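Local coordinates for anthrone oxidase-like protein (PDB 5F9P), which probably acts as a monooxygenase that cleaves a carbon-carbon bond to open ring B oxidatively in atypical angucycline biosynthesis, at residues D121-T131 / V211-Y221; Q135-Q146 / A157-R165. One frame throughout, in Å; residues are numbered along the deposited sequence.

Interaction 1: D121-T131 / V211-Y221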
loop_
_atom_site.group_PDB
_atom_site.type_symbol
_atom_site.label_atom_id
_atom_site.label_comp_id
_atom_site.label_asym_id
_atom_site.label_seq_id
_atom_site.Cartn_x
_atom_site.Cartn_y
_atom_site.Cartn_z
ATOM N N ASP A 121 -6.499 -1.440 12.015
ATOM C CA ASP A 121 -6.921 -2.003 10.741
ATOM C C ASP A 121 -6.071 -3.203 10.362
ATOM O O ASP A 121 -4.849 -3.065 10.211
ATOM C CB ASP A 121 -6.749 -0.953 9.658
ATOM C CG ASP A 121 -7.674 0.223 9.848
ATOM O OD1 ASP A 121 -8.893 -0.019 9.965
ATOM O OD2 ASP A 121 -7.188 1.377 9.883
ATOM N N TYR A 122 -6.696 -4.367 10.190
ATOM C CA TYR A 122 -6.025 -5.475 9.505
ATOM C C TYR A 122 -5.964 -5.119 8.016
ATOM O O TYR A 122 -6.996 -4.941 7.360
ATOM C CB TYR A 122 -6.732 -6.816 9.730
ATOM C CG TYR A 122 -5.902 -8.007 9.283
ATOM C CD1 TYR A 122 -4.856 -8.474 10.068
ATOM C CD2 TYR A 122 -6.142 -8.642 8.062
ATOM C CE1 TYR A 122 -4.077 -9.544 9.669
ATOM C CE2 TYR A 122 -5.364 -9.718 7.656
ATOM C CZ TYR A 122 -4.336 -10.168 8.471
ATOM O OH TYR A 122 -3.544 -11.230 8.087
ATOM N N THR A 123 -4.749 -4.970 7.494
ATOM C CA THR A 123 -4.574 -4.351 6.185
ATOM C C THR A 123 -4.183 -5.379 5.148
ATOM O O THR A 123 -3.258 -6.178 5.351
ATOM C CB THR A 123 -3.546 -3.193 6.247
ATOM O OG1 THR A 123 -4.058 -2.158 7.105
ATOM C CG2 THR A 123 -3.280 -2.596 4.844
ATOM N N VAL A 124 -4.897 -5.353 4.032
ATOM C CA VAL A 124 -4.742 -6.363 2.987
ATOM C C VAL A 124 -4.309 -5.706 1.671
ATOM O O VAL A 124 -4.937 -4.760 1.202
ATOM C CB VAL A 124 -6.064 -7.152 2.809
ATOM C CG1 VAL A 124 -5.939 -8.220 1.716
ATOM C CG2 VAL A 124 -6.464 -7.779 4.131
ATOM N N PHE A 125 -3.226 -6.213 1.089
ATOM C CA PHE A 125 -2.552 -5.556 -0.027
ATOM C C PHE A 125 -2.282 -6.525 -1.183
ATOM O O PHE A 125 -1.833 -7.652 -0.967
ATOM C CB PHE A 125 -1.229 -4.963 0.476
ATOM C CG PHE A 125 -0.368 -4.385 -0.597
ATOM C CD1 PHE A 125 -0.671 -3.159 -1.163
ATOM C CD2 PHE A 125 0.757 -5.061 -1.036
ATOM C CE1 PHE A 125 0.131 -2.622 -2.147
ATOM C CE2 PHE A 125 1.557 -4.530 -2.011
ATOM C CZ PHE A 125 1.244 -3.307 -2.579
ATOM N N THR A 126 -2.566 -6.077 -2.404
ATOM C CA THR A 126 -2.223 -6.823 -3.609
ATOM C C THR A 126 -1.819 -5.860 -4.708
ATOM O O THR A 126 -2.517 -4.881 -4.973
ATOM C CB THR A 126 -3.407 -7.675 -4.142
ATOM O OG1 THR A 126 -3.847 -8.583 -3.127
ATOM C CG2 THR A 126 -2.971 -8.478 -5.368
ATOM N N VAL A 127 -0.692 -6.138 -5.346
ATOM C CA VAL A 127 -0.320 -5.415 -6.558
ATOM C C VAL A 127 -0.477 -6.372 -7.728
ATOM O O VAL A 127 0.128 -7.458 -7.734
ATOM C CB VAL A 127 1.120 -4.863 -6.496
ATOM C CG1 VAL A 127 2.080 -5.926 -6.020
ATOM C CG2 VAL A 127 1.548 -4.327 -7.863
ATOM N N PHE A 128 -1.318 -5.986 -8.690
ATOM C CA PHE A 128 -1.584 -6.810 -9.874
ATOM C C PHE A 128 -0.854 -6.246 -11.077
ATOM O O PHE A 128 -1.127 -5.113 -11.493
ATOM C CB PHE A 128 -3.068 -6.805 -10.255
ATOM C CG PHE A 128 -4.021 -7.179 -9.138
ATOM C CD1 PHE A 128 -4.456 -6.230 -8.235
ATOM C CD2 PHE A 128 -4.537 -8.460 -9.049
ATOM C CE1 PHE A 128 -5.357 -6.560 -7.228
ATOM C CE2 PHE A 128 -5.432 -8.796 -8.054
ATOM C CZ PHE A 128 -5.852 -7.841 -7.140
ATOM N N PRO A 129 0.075 -7.022 -11.654
ATOM C CA PRO A 129 0.545 -6.612 -12.982
ATOM C C PRO A 129 -0.599 -6.877 -13.962
ATOM O O PRO A 129 -1.231 -7.931 -13.882
ATOM C CB PRO A 129 1.730 -7.555 -13.249
ATOM C CG PRO A 129 1.450 -8.753 -12.420
ATOM C CD PRO A 129 0.685 -8.282 -11.202
ATOM N N VAL A 130 -0.883 -5.928 -14.846
ATOM C CA VAL A 130 -1.976 -6.089 -15.807
ATOM C C VAL A 130 -1.503 -5.779 -17.219
ATOM O O VAL A 130 -0.444 -5.185 -17.417
ATOM C CB VAL A 130 -3.156 -5.153 -15.471
ATOM C CG1 VAL A 130 -3.749 -5.507 -14.094
ATOM C CG2 VAL A 130 -2.692 -3.721 -15.504
ATOM N N THR A 131 -2.287 -6.195 -18.203
ATOM C CA THR A 131 -1.987 -5.854 -19.578
ATOM C C THR A 131 -2.235 -4.370 -19.723
ATOM O O THR A 131 -3.118 -3.814 -19.058
ATOM C CB THR A 131 -2.873 -6.627 -20.567
ATOM O OG1 THR A 131 -4.243 -6.307 -20.321
ATOM C CG2 THR A 131 -2.673 -8.135 -20.408
ATOM N N VAL A 211 -7.199 -10.003 -17.142
ATOM C CA VAL A 211 -6.184 -9.058 -17.590
ATOM C C VAL A 211 -4.919 -9.030 -16.738
ATOM O O VAL A 211 -4.048 -8.202 -16.972
ATOM C CB VAL A 211 -6.747 -7.609 -17.717
ATOM C CG1 VAL A 211 -7.918 -7.557 -18.702
ATOM C CG2 VAL A 211 -7.168 -7.084 -16.362
ATOM N N VAL A 212 -4.817 -9.930 -15.763
ATOM C CA VAL A 212 -3.573 -10.101 -15.003
ATOM C C VAL A 212 -2.456 -10.639 -15.903
ATOM O O VAL A 212 -2.645 -11.620 -16.622
ATOM C CB VAL A 212 -3.765 -11.056 -13.794
ATOM C CG1 VAL A 212 -2.422 -11.479 -13.227
ATOM C CG2 VAL A 212 -4.620 -10.384 -12.713
ATOM N N ALA A 213 -1.291 -10.003 -15.848
ATOM C CA ALA A 213 -0.200 -10.328 -16.758
ATOM C C ALA A 213 1.058 -10.739 -15.998
ATOM O O ALA A 213 2.104 -10.099 -16.114
ATOM C CB ALA A 213 0.096 -9.139 -17.651
ATOM N N GLY A 214 0.963 -11.795 -15.207
ATOM C CA GLY A 214 2.074 -12.171 -14.344
ATOM C C GLY A 214 1.570 -12.498 -12.952
ATOM O O GLY A 214 0.374 -12.386 -12.694
ATOM N N GLU A 215 2.466 -12.904 -12.059
ATOM C CA GLU A 215 2.076 -13.269 -10.705
ATOM C C GLU A 215 1.797 -12.008 -9.890
ATOM O O GLU A 215 2.656 -11.132 -9.777
ATOM C CB GLU A 215 3.161 -14.128 -10.022
ATOM C CG GLU A 215 2.734 -14.645 -8.625
ATOM C CD GLU A 215 3.758 -15.563 -7.939
ATOM O OE1 GLU A 215 3.448 -16.072 -6.831
ATOM O OE2 GLU A 215 4.863 -15.777 -8.493
ATOM N N PRO A 216 0.580 -11.890 -9.349
ATOM C CA PRO A 216 0.341 -10.763 -8.437
ATOM C C PRO A 216 1.102 -10.989 -7.131
ATOM O O PRO A 216 1.457 -12.135 -6.824
ATOM C CB PRO A 216 -1.174 -10.815 -8.193
ATOM C CG PRO A 216 -1.732 -11.689 -9.329
ATOM C CD PRO A 216 -0.643 -12.665 -9.626
ATOM N N TYR A 217 1.376 -9.920 -6.391
ATOM C CA TYR A 217 1.951 -10.053 -5.057
ATOM C C TYR A 217 0.923 -9.591 -4.036
ATOM O O TYR A 217 0.416 -8.467 -4.106
ATOM C CB TYR A 217 3.252 -9.247 -4.889
ATOM C CG TYR A 217 3.774 -9.280 -3.451
ATOM C CD1 TYR A 217 4.678 -10.254 -3.041
ATOM C CD2 TYR A 217 3.317 -8.374 -2.502
ATOM C CE1 TYR A 217 5.132 -10.303 -1.738
ATOM C CE2 TYR A 217 3.762 -8.409 -1.196
ATOM C CZ TYR A 217 4.676 -9.376 -0.820
ATOM O OH TYR A 217 5.127 -9.428 0.472
ATOM N N SER A 218 0.602 -10.459 -3.087
ATOM C CA SER A 218 -0.289 -10.046 -2.020
ATOM C C SER A 218 0.330 -10.323 -0.657
ATOM O O SER A 218 1.195 -11.202 -0.506
ATOM C CB SER A 218 -1.670 -10.697 -2.173
ATOM O OG SER A 218 -1.584 -12.083 -1.987
ATOM N N ASN A 219 -0.079 -9.541 0.331
ATOM C CA ASN A 219 0.372 -9.756 1.704
ATOM C C ASN A 219 -0.583 -9.015 2.618
ATOM O O ASN A 219 -1.407 -8.218 2.147
ATOM C CB ASN A 219 1.832 -9.306 1.902
ATOM C CG ASN A 219 2.478 -9.890 3.189
ATOM O OD1 ASN A 219 1.895 -10.739 3.863
ATOM N ND2 ASN A 219 3.686 -9.429 3.512
ATOM N N THR A 220 -0.502 -9.294 3.912
ATOM C CA THR A 220 -1.347 -8.614 4.880
ATOM C C THR A 220 -0.422 -7.929 5.869
ATOM O O THR A 220 0.738 -8.315 5.989
ATOM C CB THR A 220 -2.267 -9.594 5.616
ATOM O OG1 THR A 220 -1.469 -10.611 6.234
ATOM C CG2 THR A 220 -3.250 -10.256 4.631
ATOM N N TYR A 221 -0.922 -6.919 6.572
ATOM C CA TYR A 221 -0.040 -6.064 7.375
ATOM C C TYR A 221 -0.730 -5.533 8.616
ATOM O O TYR A 221 -1.954 -5.405 8.654
ATOM C CB TYR A 221 0.416 -4.838 6.567
ATOM C CG TYR A 221 1.219 -5.148 5.336
ATOM C CD1 TYR A 221 2.601 -5.302 5.399
ATOM C CD2 TYR A 221 0.596 -5.297 4.104
ATOM C CE1 TYR A 221 3.333 -5.600 4.262
ATOM C CE2 TYR A 221 1.318 -5.601 2.960
ATOM C CZ TYR A 221 2.681 -5.745 3.038
ATOM O OH TYR A 221 3.400 -6.046 1.893
#

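Interaction 2: Q135-Q146 / A157-R165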
loop_
_atom_site.group_PDB
_atom_site.type_symbol
_atom_site.label_atom_id
_atom_site.label_comp_id
_atom_site.label_asym_id
_atom_site.label_seq_id
_atom_site.Cartn_x
_atom_site.Cartn_y
_atom_site.Cartn_z
ATOM N N GLN A 135 -5.720 -2.374 -18.347
ATOM C CA GLN A 135 -5.587 -1.617 -17.105
ATOM C C GLN A 135 -6.884 -0.943 -16.625
ATOM O O GLN A 135 -7.254 -1.063 -15.442
ATOM C CB GLN A 135 -4.454 -0.587 -17.187
ATOM C CG GLN A 135 -4.153 0.054 -15.836
ATOM C CD GLN A 135 -2.991 1.030 -15.873
ATOM O OE1 GLN A 135 -2.045 0.913 -15.093
ATOM N NE2 GLN A 135 -3.074 2.020 -16.748
ATOM N N ASP A 136 -7.578 -0.245 -17.523
ATOM C CA ASP A 136 -8.801 0.458 -17.132
ATOM C C ASP A 136 -9.879 -0.521 -16.698
ATOM O O ASP A 136 -10.678 -0.241 -15.805
ATOM C CB ASP A 136 -9.337 1.331 -18.263
ATOM C CG ASP A 136 -8.482 2.546 -18.514
ATOM O OD1 ASP A 136 -7.814 3.028 -17.572
ATOM O OD2 ASP A 136 -8.481 3.024 -19.668
ATOM N N GLU A 137 -9.901 -1.671 -17.348
ATOM C CA GLU A 137 -10.828 -2.722 -16.987
ATOM C C GLU A 137 -10.569 -3.179 -15.541
ATOM O O GLU A 137 -11.492 -3.293 -14.730
ATOM C CB GLU A 137 -10.666 -3.887 -17.969
ATOM C CG GLU A 137 -11.379 -5.168 -17.570
ATOM C CD GLU A 137 -12.884 -5.083 -17.740
ATOM O OE1 GLU A 137 -13.390 -3.982 -18.067
ATOM O OE2 GLU A 137 -13.552 -6.125 -17.560
ATOM N N ALA A 138 -9.307 -3.443 -15.227
ATOM C CA ALA A 138 -8.913 -3.841 -13.878
ATOM C C ALA A 138 -9.347 -2.811 -12.835
ATOM O O ALA A 138 -9.857 -3.163 -11.779
ATOM C CB ALA A 138 -7.399 -4.049 -13.811
ATOM N N LEU A 139 -9.112 -1.538 -13.133
ATOM C CA LEU A 139 -9.440 -0.462 -12.212
ATOM C C LEU A 139 -10.943 -0.384 -11.978
ATOM O O LEU A 139 -11.407 -0.212 -10.852
ATOM C CB LEU A 139 -8.934 0.869 -12.767
ATOM C CG LEU A 139 -7.419 1.067 -12.786
ATOM C CD1 LEU A 139 -7.057 2.338 -13.556
ATOM C CD2 LEU A 139 -6.906 1.149 -11.350
ATOM N N ASP A 140 -11.708 -0.486 -13.059
ATOM C CA ASP A 140 -13.157 -0.466 -12.939
ATOM C C ASP A 140 -13.666 -1.651 -12.132
ATOM O O ASP A 140 -14.526 -1.493 -11.269
ATOM C CB ASP A 140 -13.825 -0.445 -14.306
ATOM C CG ASP A 140 -15.298 -0.155 -14.207
ATOM O OD1 ASP A 140 -15.646 1.015 -13.916
ATOM O OD2 ASP A 140 -16.105 -1.089 -14.400
ATOM N N ALA A 141 -13.128 -2.836 -12.409
ATOM C CA ALA A 141 -13.546 -4.044 -11.702
ATOM C C ALA A 141 -13.253 -3.981 -10.210
ATOM O O ALA A 141 -14.096 -4.384 -9.394
ATOM C CB ALA A 141 -12.892 -5.299 -12.310
ATOM N N LEU A 142 -12.058 -3.503 -9.860
ATOM C CA LEU A 142 -11.612 -3.485 -8.454
ATOM C C LEU A 142 -12.338 -2.430 -7.648
ATOM O O LEU A 142 -12.631 -2.639 -6.477
ATOM C CB LEU A 142 -10.098 -3.239 -8.353
ATOM C CG LEU A 142 -9.184 -4.403 -8.706
ATOM C CD1 LEU A 142 -7.758 -3.915 -8.865
ATOM C CD2 LEU A 142 -9.287 -5.481 -7.621
ATOM N N GLY A 143 -12.618 -1.290 -8.281
ATOM C CA GLY A 143 -13.211 -0.162 -7.594
ATOM C C GLY A 143 -14.725 -0.249 -7.608
ATOM O O GLY A 143 -15.315 -0.921 -6.757
ATOM N N PRO A 144 -15.362 0.434 -8.572
ATOM C CA PRO A 144 -16.832 0.421 -8.700
ATOM C C PRO A 144 -17.376 -1.001 -8.758
ATOM O O PRO A 144 -18.455 -1.269 -8.240
ATOM C CB PRO A 144 -17.077 1.133 -10.036
ATOM C CG PRO A 144 -15.868 1.998 -10.239
ATOM C CD PRO A 144 -14.712 1.267 -9.603
ATOM N N GLY A 145 -16.626 -1.906 -9.375
ATOM C CA GLY A 145 -17.041 -3.297 -9.488
ATOM C C GLY A 145 -17.255 -4.002 -8.157
ATOM O O GLY A 145 -17.988 -4.999 -8.079
ATOM N N GLN A 146 -16.622 -3.491 -7.104
ATOM C CA GLN A 146 -16.716 -4.121 -5.792
ATOM C C GLN A 146 -17.481 -3.305 -4.741
ATOM O O GLN A 146 -17.169 -3.339 -3.549
ATOM C CB GLN A 146 -15.326 -4.499 -5.286
ATOM C CG GLN A 146 -14.598 -5.449 -6.235
ATOM C CD GLN A 146 -13.418 -6.135 -5.580
ATOM O OE1 GLN A 146 -13.472 -7.325 -5.278
ATOM N NE2 GLN A 146 -12.341 -5.390 -5.370
ATOM N N ALA A 157 -12.792 -0.534 4.594
ATOM C CA ALA A 157 -12.486 0.397 3.505
ATOM C C ALA A 157 -11.650 -0.229 2.397
ATOM O O ALA A 157 -10.973 -1.251 2.602
ATOM C CB ALA A 157 -11.780 1.665 4.057
ATOM N N HIS A 158 -11.707 0.386 1.220
ATOM C CA HIS A 158 -10.960 -0.101 0.060
ATOM C C HIS A 158 -10.431 1.064 -0.751
ATOM O O HIS A 158 -11.192 1.964 -1.139
ATOM C CB HIS A 158 -11.829 -0.987 -0.849
ATOM C CG HIS A 158 -11.051 -1.697 -1.923
ATOM N ND1 HIS A 158 -11.586 -1.997 -3.161
ATOM C CD2 HIS A 158 -9.784 -2.178 -1.937
ATOM C CE1 HIS A 158 -10.683 -2.636 -3.888
ATOM N NE2 HIS A 158 -9.581 -2.758 -3.170
ATOM N N VAL A 159 -9.127 1.040 -0.998
ATOM C CA VAL A 159 -8.476 2.001 -1.879
ATOM C C VAL A 159 -7.960 1.281 -3.122
ATOM O O VAL A 159 -7.303 0.234 -3.011
ATOM C CB VAL A 159 -7.268 2.673 -1.175
ATOM C CG1 VAL A 159 -6.614 3.685 -2.106
ATOM C CG2 VAL A 159 -7.705 3.337 0.147
ATOM N N VAL A 160 -8.250 1.826 -4.299
ATOM C CA VAL A 160 -7.715 1.258 -5.538
ATOM C C VAL A 160 -6.772 2.268 -6.142
ATOM O O VAL A 160 -7.154 3.410 -6.374
ATOM C CB VAL A 160 -8.834 0.922 -6.563
ATOM C CG1 VAL A 160 -8.244 0.362 -7.863
ATOM C CG2 VAL A 160 -9.841 -0.060 -5.957
ATOM N N LEU A 161 -5.537 1.858 -6.391
ATOM C CA LEU A 161 -4.554 2.754 -6.982
ATOM C C LEU A 161 -4.184 2.330 -8.394
ATOM O O LEU A 161 -4.052 1.132 -8.691
ATOM C CB LEU A 161 -3.287 2.796 -6.128
ATOM C CG LEU A 161 -3.461 3.013 -4.624
ATOM C CD1 LEU A 161 -2.111 2.906 -3.912
ATOM C CD2 LEU A 161 -4.051 4.369 -4.398
ATOM N N LYS A 162 -4.005 3.326 -9.257
ATOM C CA LYS A 162 -3.498 3.117 -10.609
ATOM C C LYS A 162 -2.001 3.353 -10.624
ATOM O O LYS A 162 -1.537 4.432 -10.257
ATOM C CB LYS A 162 -4.158 4.098 -11.578
ATOM C CG LYS A 162 -3.623 3.997 -13.007
ATOM C CD LYS A 162 -4.188 5.104 -13.906
ATOM C CE LYS A 162 -3.679 4.952 -15.340
ATOM N NZ LYS A 162 -4.205 6.013 -16.256
ATOM N N GLY A 163 -1.247 2.352 -11.055
ATOM C CA GLY A 163 0.189 2.471 -11.121
ATOM C C GLY A 163 0.593 3.432 -12.225
ATOM O O GLY A 163 0.139 3.289 -13.365
ATOM N N LEU A 164 1.439 4.406 -11.879
ATOM C CA LEU A 164 1.967 5.392 -12.837
ATOM C C LEU A 164 3.325 4.985 -13.411
ATOM O O LEU A 164 3.555 5.060 -14.620
ATOM C CB LEU A 164 2.087 6.767 -12.170
ATOM C CG LEU A 164 0.745 7.378 -11.781
ATOM C CD1 LEU A 164 0.910 8.832 -11.355
ATOM C CD2 LEU A 164 -0.234 7.247 -12.949
ATOM N N ARG A 165 4.217 4.550 -12.529
ATOM C CA ARG A 165 5.564 4.143 -12.900
ATOM C C ARG A 165 6.204 3.570 -11.642
ATOM O O ARG A 165 5.686 3.761 -10.545
ATOM C CB ARG A 165 6.359 5.347 -13.417
ATOM C CG ARG A 165 6.603 6.411 -12.373
ATOM C CD ARG A 165 7.111 7.706 -13.002
ATOM N NE ARG A 165 6.080 8.367 -13.793
ATOM C CZ ARG A 165 5.147 9.175 -13.293
ATOM N NH1 ARG A 165 5.106 9.428 -11.989
ATOM N NH2 ARG A 165 4.246 9.724 -14.097
HETATM O O HOH W 1 -14.157 -1.134 -4.081
#

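Interaction 1: D121-T131 / V211-Y221
Thr220 OG1 has two polar partners. It donates to Tyr122 OH, 2.8 Å away, and it is also hydrogen-bonded to the backbone N of Asp53. With CG anti to the backbone N (chi1 -168°), Tyr122 reaches across to the neighbouring strand, and Thr220 CB comes within 3.6 Å of Tyr122 CZ. This pair stands at one end of an antiparallel strand pairing in the eight-stranded alpha-beta barrel. Thr123 with Tyr221, Phe125 with Asn219 and Val127 with Tyr217 are hydrogen-bonded pairs, each joined by two backbone bonds. Tyr221 N to Thr123 O is the shortest of these bonds, at 2.7 Å. Ser218 CA adds a CA-H...O contact to Phe125 O at 3.0 Å.

The face with Phe125, Tyr217 and Tyr221 packs on strand 10-17, through Leu13 and Leu15. Phe125 CB sits at the edge of the Tyr221 ring, 3.6 Å from Tyr221 CE2. Val127 CG1 packs 3.7 Å from Tyr217 CB. The amide of Asn219 turns away instead, and its ND2 bonds to Ser54 O. On the other face Thr126 CG2 lies alongside Pro216 CB.

Between the Val127-Tyr217 pair and Val130-Val212 the register shifts by two. Pro129 packs on the loop at Gly214 to Pro216. At Gly214 the backbone takes angles (phi 135°) at which a side chain would press on the preceding carbonyl O. Ala213 N bonds to Pro129 O at 2.9 Å, but from 47° above the carbonyl plane. Thr131 N bonds to Val211 O. The paired backbone bonds therefore fix the strand register, apolar contacts of Phe125, Val127, Tyr217 and Tyr221 hold much of one face, and the hydroxyl pair ties the end of the pairing to the loop at Asp53.

Interaction 2: Q135-Q146 / A157-R165
Leu142 O faces the edge of the His158 imidazole, in the plane of the ring and 3.2 Å from His158 CE1. The same oxygen accepts a bond from Gln146 NE2 at 3.0 Å. The donor lies on a lone pair of the carbonyl (C=O...donor angle 119°). The bond ties the turn after the helix to Leu142, the last helical residue. A water links the two segments beside it. It donates to Gly143 O and is hydrogen-bonded to His158 ND1, at 2.9 Å. His158 NE2 bonds to Ser176 OG, so both ring nitrogens have partners, which should hold the ring's rotation.

Helix 135-142 belongs to a beta-alpha-beta crossover between strands 122-130 and 155-167, as in the ferredoxin-like halves of dimeric alpha-beta barrels. It runs antiparallel to strand 157-165, with the axes 9.0 Å apart. Val160 points at the helix end. Its CG2 is 3.7 Å from Gly143 CA, where the chain leaves helical geometry. Its CG1 meets Leu139 CD2 at 3.8 Å.

Leu139 forks over the strand. Its other branch, CD1, rests on the aliphatic stem of Lys162, 3.9 Å from Lys162 CG. Lys162 has CG anti to its backbone N (chi1 177°) and is extended beyond it. The Gln135 side chain crosses it at about a right angle near the start of the helix.

How the interactions relate
Of the elements in these contacts, strand 122-130 comes first and leads almost directly into helix 135-142. The chain then turns back into strand 155-167, and this return closes the short loop of interaction 2. Interaction 1 closes only after strand 172-180, which lies between 155-167 and 122-130 in the sheet, and two more helices, when strand 217-228 arrives beside strand 122-130. Interaction 2 is thus nested inside the loop of interaction 1. Both reach the same barrel sheet: interaction 1 joins two adjacent strands, and interaction 2 lays a helix on it. They also touch directly. Val130 and Val211 both pack on Ala138, and Phe128 CE1 lies 3.9 Å from Leu142 CD1.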